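Local coordinates for putative sugar kinase PH1459 (Pyrococcus horikoshii, PDB 3EWM), which is an uncharacterised carbohydrate kinase of the PfkB family that binds ATP and probably phosphorylates a sugar such as fructose, at residues A[35-48]-A[247-259]. Sequence-based numbering, arbitrary orientation.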
loop_
_atom_site.group_PDB
_atom_site.type_symbol
_atom_site.label_atom_id
_atom_site.label_comp_id
_atom_site.label_asym_id
_atom_site.label_seq_id
_atom_site.Cartn_x
_atom_site.Cartn_y
_atom_site.Cartn_z
ATOM N N ALA A 35 5.052 -3.594 -14.907
ATOM C CA ALA A 35 5.670 -4.018 -16.155
ATOM C C ALA A 35 5.273 -3.182 -17.399
ATOM O O ALA A 35 6.145 -2.697 -18.103
ATOM C CB ALA A 35 5.463 -5.561 -16.386
ATOM N N PRO A 36 3.958 -2.947 -17.632
ATOM C CA PRO A 36 3.598 -2.211 -18.853
ATOM C C PRO A 36 4.105 -0.770 -18.823
ATOM O O PRO A 36 4.476 -0.237 -19.857
ATOM C CB PRO A 36 2.064 -2.248 -18.858
ATOM C CG PRO A 36 1.701 -3.332 -17.843
ATOM C CD PRO A 36 2.768 -3.271 -16.826
ATOM N N ALA A 37 4.140 -0.163 -17.636
ATOM C CA ALA A 37 4.733 1.163 -17.480
ATOM C C ALA A 37 6.223 1.087 -17.789
ATOM O O ALA A 37 6.770 1.964 -18.455
ATOM C CB ALA A 37 4.522 1.665 -16.089
ATOM N N ASN A 38 6.882 0.042 -17.285
ATOM C CA ASN A 38 8.320 -0.079 -17.491
ATOM C C ASN A 38 8.630 -0.267 -18.961
ATOM O O ASN A 38 9.602 0.277 -19.468
ATOM C CB ASN A 38 8.920 -1.240 -16.688
ATOM C CG ASN A 38 8.559 -1.196 -15.205
ATOM O OD1 ASN A 38 8.217 -0.153 -14.660
ATOM N ND2 ASN A 38 8.619 -2.358 -14.550
ATOM N N VAL A 39 7.811 -1.069 -19.632
ATOM C CA VAL A 39 7.970 -1.289 -21.062
ATOM C C VAL A 39 7.695 0.021 -21.818
ATOM O O VAL A 39 8.417 0.380 -22.743
ATOM C CB VAL A 39 7.032 -2.391 -21.587
ATOM C CG1 VAL A 39 7.134 -2.483 -23.126
ATOM C CG2 VAL A 39 7.381 -3.735 -20.972
ATOM N N ALA A 40 6.658 0.731 -21.390
ATOM C CA ALA A 40 6.293 2.002 -22.025
ATOM C C ALA A 40 7.448 2.987 -21.947
ATOM O O ALA A 40 7.743 3.667 -22.926
ATOM C CB ALA A 40 5.052 2.603 -21.375
ATOM N N VAL A 41 8.097 3.061 -20.786
ATOM C CA VAL A 41 9.279 3.917 -20.627
ATOM C C VAL A 41 10.429 3.432 -21.532
ATOM O O VAL A 41 11.065 4.237 -22.212
ATOM C CB VAL A 41 9.700 4.015 -19.134
ATOM C CG1 VAL A 41 11.107 4.627 -18.969
ATOM C CG2 VAL A 41 8.656 4.802 -18.358
ATOM N N GLY A 42 10.657 2.124 -21.566
ATOM C CA GLY A 42 11.671 1.547 -22.456
ATOM C C GLY A 42 11.448 1.920 -23.908
ATOM O O GLY A 42 12.370 2.366 -24.580
ATOM N N VAL A 43 10.215 1.752 -24.380
ATOM C CA VAL A 43 9.821 2.132 -25.753
ATOM C C VAL A 43 10.154 3.591 -26.047
ATOM O O VAL A 43 10.802 3.898 -27.053
ATOM C CB VAL A 43 8.341 1.853 -25.999
ATOM C CG1 VAL A 43 7.857 2.474 -27.313
ATOM C CG2 VAL A 43 8.095 0.340 -25.990
ATOM N N SER A 44 9.736 4.472 -25.146
ATOM C CA SER A 44 10.062 5.882 -25.244
ATOM C C SER A 44 11.562 6.124 -25.271
ATOM O O SER A 44 12.040 6.901 -26.077
ATOM C CB SER A 44 9.427 6.675 -24.109
ATOM O OG SER A 44 9.699 8.060 -24.287
ATOM N N ARG A 45 12.310 5.440 -24.407
ATOM C CA ARG A 45 13.759 5.609 -24.377
ATOM C C ARG A 45 14.459 5.193 -25.664
ATOM O O ARG A 45 15.493 5.767 -26.042
ATOM C CB ARG A 45 14.346 4.876 -23.193
ATOM C CG ARG A 45 14.047 5.584 -21.924
ATOM C CD ARG A 45 14.942 5.101 -20.876
ATOM N NE ARG A 45 14.597 5.616 -19.566
ATOM C CZ ARG A 45 15.019 5.043 -18.455
ATOM N NH1 ARG A 45 15.773 3.959 -18.548
ATOM N NH2 ARG A 45 14.692 5.540 -17.271
ATOM N N LEU A 46 13.883 4.206 -26.332
ATOM C CA LEU A 46 14.342 3.745 -27.632
ATOM C C LEU A 46 13.907 4.653 -28.797
ATOM O O LEU A 46 14.179 4.340 -29.954
ATOM C CB LEU A 46 13.834 2.322 -27.865
ATOM C CG LEU A 46 14.340 1.312 -26.847
ATOM C CD1 LEU A 46 13.798 -0.070 -27.161
ATOM C CD2 LEU A 46 15.859 1.306 -26.849
ATOM N N GLY A 47 13.220 5.745 -28.480
ATOM C CA GLY A 47 12.879 6.798 -29.457
ATOM C C GLY A 47 11.532 6.649 -30.137
ATOM O O GLY A 47 11.251 7.331 -31.141
ATOM N N VAL A 48 10.689 5.770 -29.594
ATOM C CA VAL A 48 9.399 5.461 -30.207
ATOM C C VAL A 48 8.266 6.045 -29.357
ATOM O O VAL A 48 8.326 5.971 -28.137
ATOM C CB VAL A 48 9.226 3.934 -30.380
ATOM C CG1 VAL A 48 7.798 3.560 -30.732
ATOM C CG2 VAL A 48 10.195 3.415 -31.432
ATOM N N ASP A 247 11.785 -6.107 -18.819
ATOM C CA ASP A 247 10.960 -5.064 -19.429
ATOM C C ASP A 247 11.722 -4.280 -20.495
ATOM O O ASP A 247 11.135 -3.859 -21.476
ATOM C CB ASP A 247 10.371 -4.167 -18.373
ATOM C CG ASP A 247 9.389 -4.909 -17.483
ATOM O OD1 ASP A 247 8.747 -5.879 -17.958
ATOM O OD2 ASP A 247 9.271 -4.537 -16.313
ATOM N N ALA A 248 13.017 -4.071 -20.268
ATOM C CA ALA A 248 13.921 -3.526 -21.284
ATOM C C ALA A 248 13.916 -4.419 -22.532
ATOM O O ALA A 248 13.780 -3.936 -23.661
ATOM C CB ALA A 248 15.310 -3.417 -20.730
ATOM N N PHE A 249 14.077 -5.721 -22.306
ATOM C CA PHE A 249 14.007 -6.696 -23.367
ATOM C C PHE A 249 12.672 -6.608 -24.129
ATOM O O PHE A 249 12.663 -6.558 -25.354
ATOM C CB PHE A 249 14.241 -8.103 -22.801
ATOM C CG PHE A 249 13.906 -9.191 -23.761
ATOM C CD1 PHE A 249 14.811 -9.562 -24.744
ATOM C CD2 PHE A 249 12.700 -9.854 -23.677
ATOM C CE1 PHE A 249 14.508 -10.574 -25.654
ATOM C CE2 PHE A 249 12.383 -10.874 -24.578
ATOM C CZ PHE A 249 13.300 -11.227 -25.570
HETATM N N MSE A 250 11.550 -6.581 -23.406
HETATM C CA MSE A 250 10.242 -6.438 -24.063
HETATM C C MSE A 250 10.189 -5.178 -24.917
HETATM O O MSE A 250 9.770 -5.222 -26.070
HETATM C CB MSE A 250 9.089 -6.433 -23.035
HETATM C CG MSE A 250 7.696 -6.424 -23.650
HETATM SE SE MSE A 250 7.426 -7.840 -24.979
HETATM C CE MSE A 250 5.697 -8.539 -24.346
ATOM N N ALA A 251 10.594 -4.051 -24.335
ATOM C CA ALA A 251 10.608 -2.791 -25.071
ATOM C C ALA A 251 11.397 -2.919 -26.378
ATOM O O ALA A 251 10.901 -2.567 -27.441
ATOM C CB ALA A 251 11.171 -1.674 -24.207
ATOM N N ALA A 252 12.603 -3.481 -26.280
ATOM C CA ALA A 252 13.446 -3.719 -27.454
ATOM C C ALA A 252 12.765 -4.596 -28.488
ATOM O O ALA A 252 12.905 -4.371 -29.686
ATOM C CB ALA A 252 14.757 -4.359 -27.038
ATOM N N LEU A 253 12.062 -5.629 -28.029
ATOM C CA LEU A 253 11.438 -6.556 -28.949
ATOM C C LEU A 253 10.358 -5.847 -29.750
ATOM O O LEU A 253 10.264 -6.004 -30.971
ATOM C CB LEU A 253 10.841 -7.744 -28.202
ATOM C CG LEU A 253 10.522 -8.923 -29.114
ATOM C CD1 LEU A 253 11.825 -9.608 -29.537
ATOM C CD2 LEU A 253 9.610 -9.908 -28.402
ATOM N N LEU A 254 9.550 -5.077 -29.030
ATOM C CA LEU A 254 8.435 -4.350 -29.604
ATOM C C LEU A 254 8.908 -3.248 -30.532
ATOM O O LEU A 254 8.402 -3.115 -31.640
ATOM C CB LEU A 254 7.552 -3.787 -28.492
ATOM C CG LEU A 254 6.915 -4.874 -27.606
ATOM C CD1 LEU A 254 5.811 -4.281 -26.754
ATOM C CD2 LEU A 254 6.370 -6.032 -28.471
ATOM N N VAL A 255 9.883 -2.470 -30.083
ATOM C CA VAL A 255 10.485 -1.450 -30.953
ATOM C C VAL A 255 11.129 -2.093 -32.195
ATOM O O VAL A 255 10.919 -1.611 -33.303
ATOM C CB VAL A 255 11.455 -0.531 -30.180
ATOM C CG1 VAL A 255 12.237 0.343 -31.130
ATOM C CG2 VAL A 255 10.659 0.361 -29.196
ATOM N N GLY A 256 11.871 -3.187 -32.006
ATOM C CA GLY A 256 12.441 -3.963 -33.115
ATOM C C GLY A 256 11.422 -4.408 -34.145
ATOM O O GLY A 256 11.585 -4.182 -35.356
ATOM N N ILE A 257 10.358 -5.033 -33.668
ATOM C CA ILE A 257 9.272 -5.471 -34.527
ATOM C C ILE A 257 8.657 -4.278 -35.277
ATOM O O ILE A 257 8.374 -4.354 -36.482
ATOM C CB ILE A 257 8.210 -6.221 -33.695
ATOM C CG1 ILE A 257 8.759 -7.583 -33.264
ATOM C CG2 ILE A 257 6.896 -6.377 -34.483
ATOM C CD1 ILE A 257 8.040 -8.207 -32.079
ATOM N N LEU A 258 8.462 -3.171 -34.563
ATOM C CA LEU A 258 7.925 -1.967 -35.189
ATOM C C LEU A 258 8.857 -1.417 -36.284
ATOM O O LEU A 258 8.401 -1.022 -37.348
ATOM C CB LEU A 258 7.676 -0.897 -34.124
ATOM C CG LEU A 258 7.085 0.424 -34.630
ATOM C CD1 LEU A 258 5.570 0.274 -34.883
ATOM C CD2 LEU A 258 7.362 1.519 -33.618
ATOM N N LYS A 259 10.157 -1.395 -36.011
ATOM C CA LYS A 259 11.113 -0.720 -36.888
ATOM C C LYS A 259 11.621 -1.568 -38.067
ATOM O O LYS A 259 11.904 -1.029 -39.138
ATOM C CB LYS A 259 12.305 -0.202 -36.086
ATOM C CG LYS A 259 11.961 0.889 -35.107
ATOM C CD LYS A 259 11.643 2.194 -35.801
ATOM C CE LYS A 259 11.859 3.332 -34.839
ATOM N NZ LYS A 259 13.022 3.001 -33.952
HETATM O O HOH W 1 13.671 5.271 -32.457
#
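Helices 35-45 and 247-259 pack with their axes 8.0 Å apart at closest approach and their N-to-C directions 53° apart, V39 and A251 bringing the backbones nearest. The pair lies in the core of the ribokinase-like fold of PfkB kinases, where both helices lean on strand 127-131 of the large sheet through V39, M250, L254 and L258. D247, whose GAGD sequence context is the PfkB signature that carries the catalytic base in relatives, receives one hydrogen bond from the other helix: N38 ND2 lies 2.9 Å from D247 OD2, the N-H pointing almost straight at it (166°). The oxygen is met on its anti side and somewhat out of the carboxylate plane, while the N38 amide is held at its other end by W286, which bonds OD1. The other oxygen, OD1, rests against A35 CB and V39 CG2. Shortening D247 to an alanine would probably leave N38 ND2 without this acceptor and open a gap beside A35. V39 is a knob in the hole formed by D247, M250, A251 and L254; with CG1 anti to the backbone N (chi1 174°), its CG2 faces D247 O and M250 CB while CG1 lies toward A251 and L254. M250 in turn bends away toward K190, a residue of the ATP site. G42, having no side chain, lets the helices come close: A251 CB rests on its backbone, 3.6 Å from G42 C, where a CB on G42 would collide with it. Farther along, L46 lays CD1 over A252 CA at 3.7 Å and against V255. Beyond the Schellman turn at G47, V48 lies across V255 and L258, its CG2 sliding past V255 CG1 and its CG1 meeting L258 CD2 tip to tip at 3.6 Å. At this end one water donates to L46 O and accepts from K259 NZ, 2.8 Å from that nitrogen.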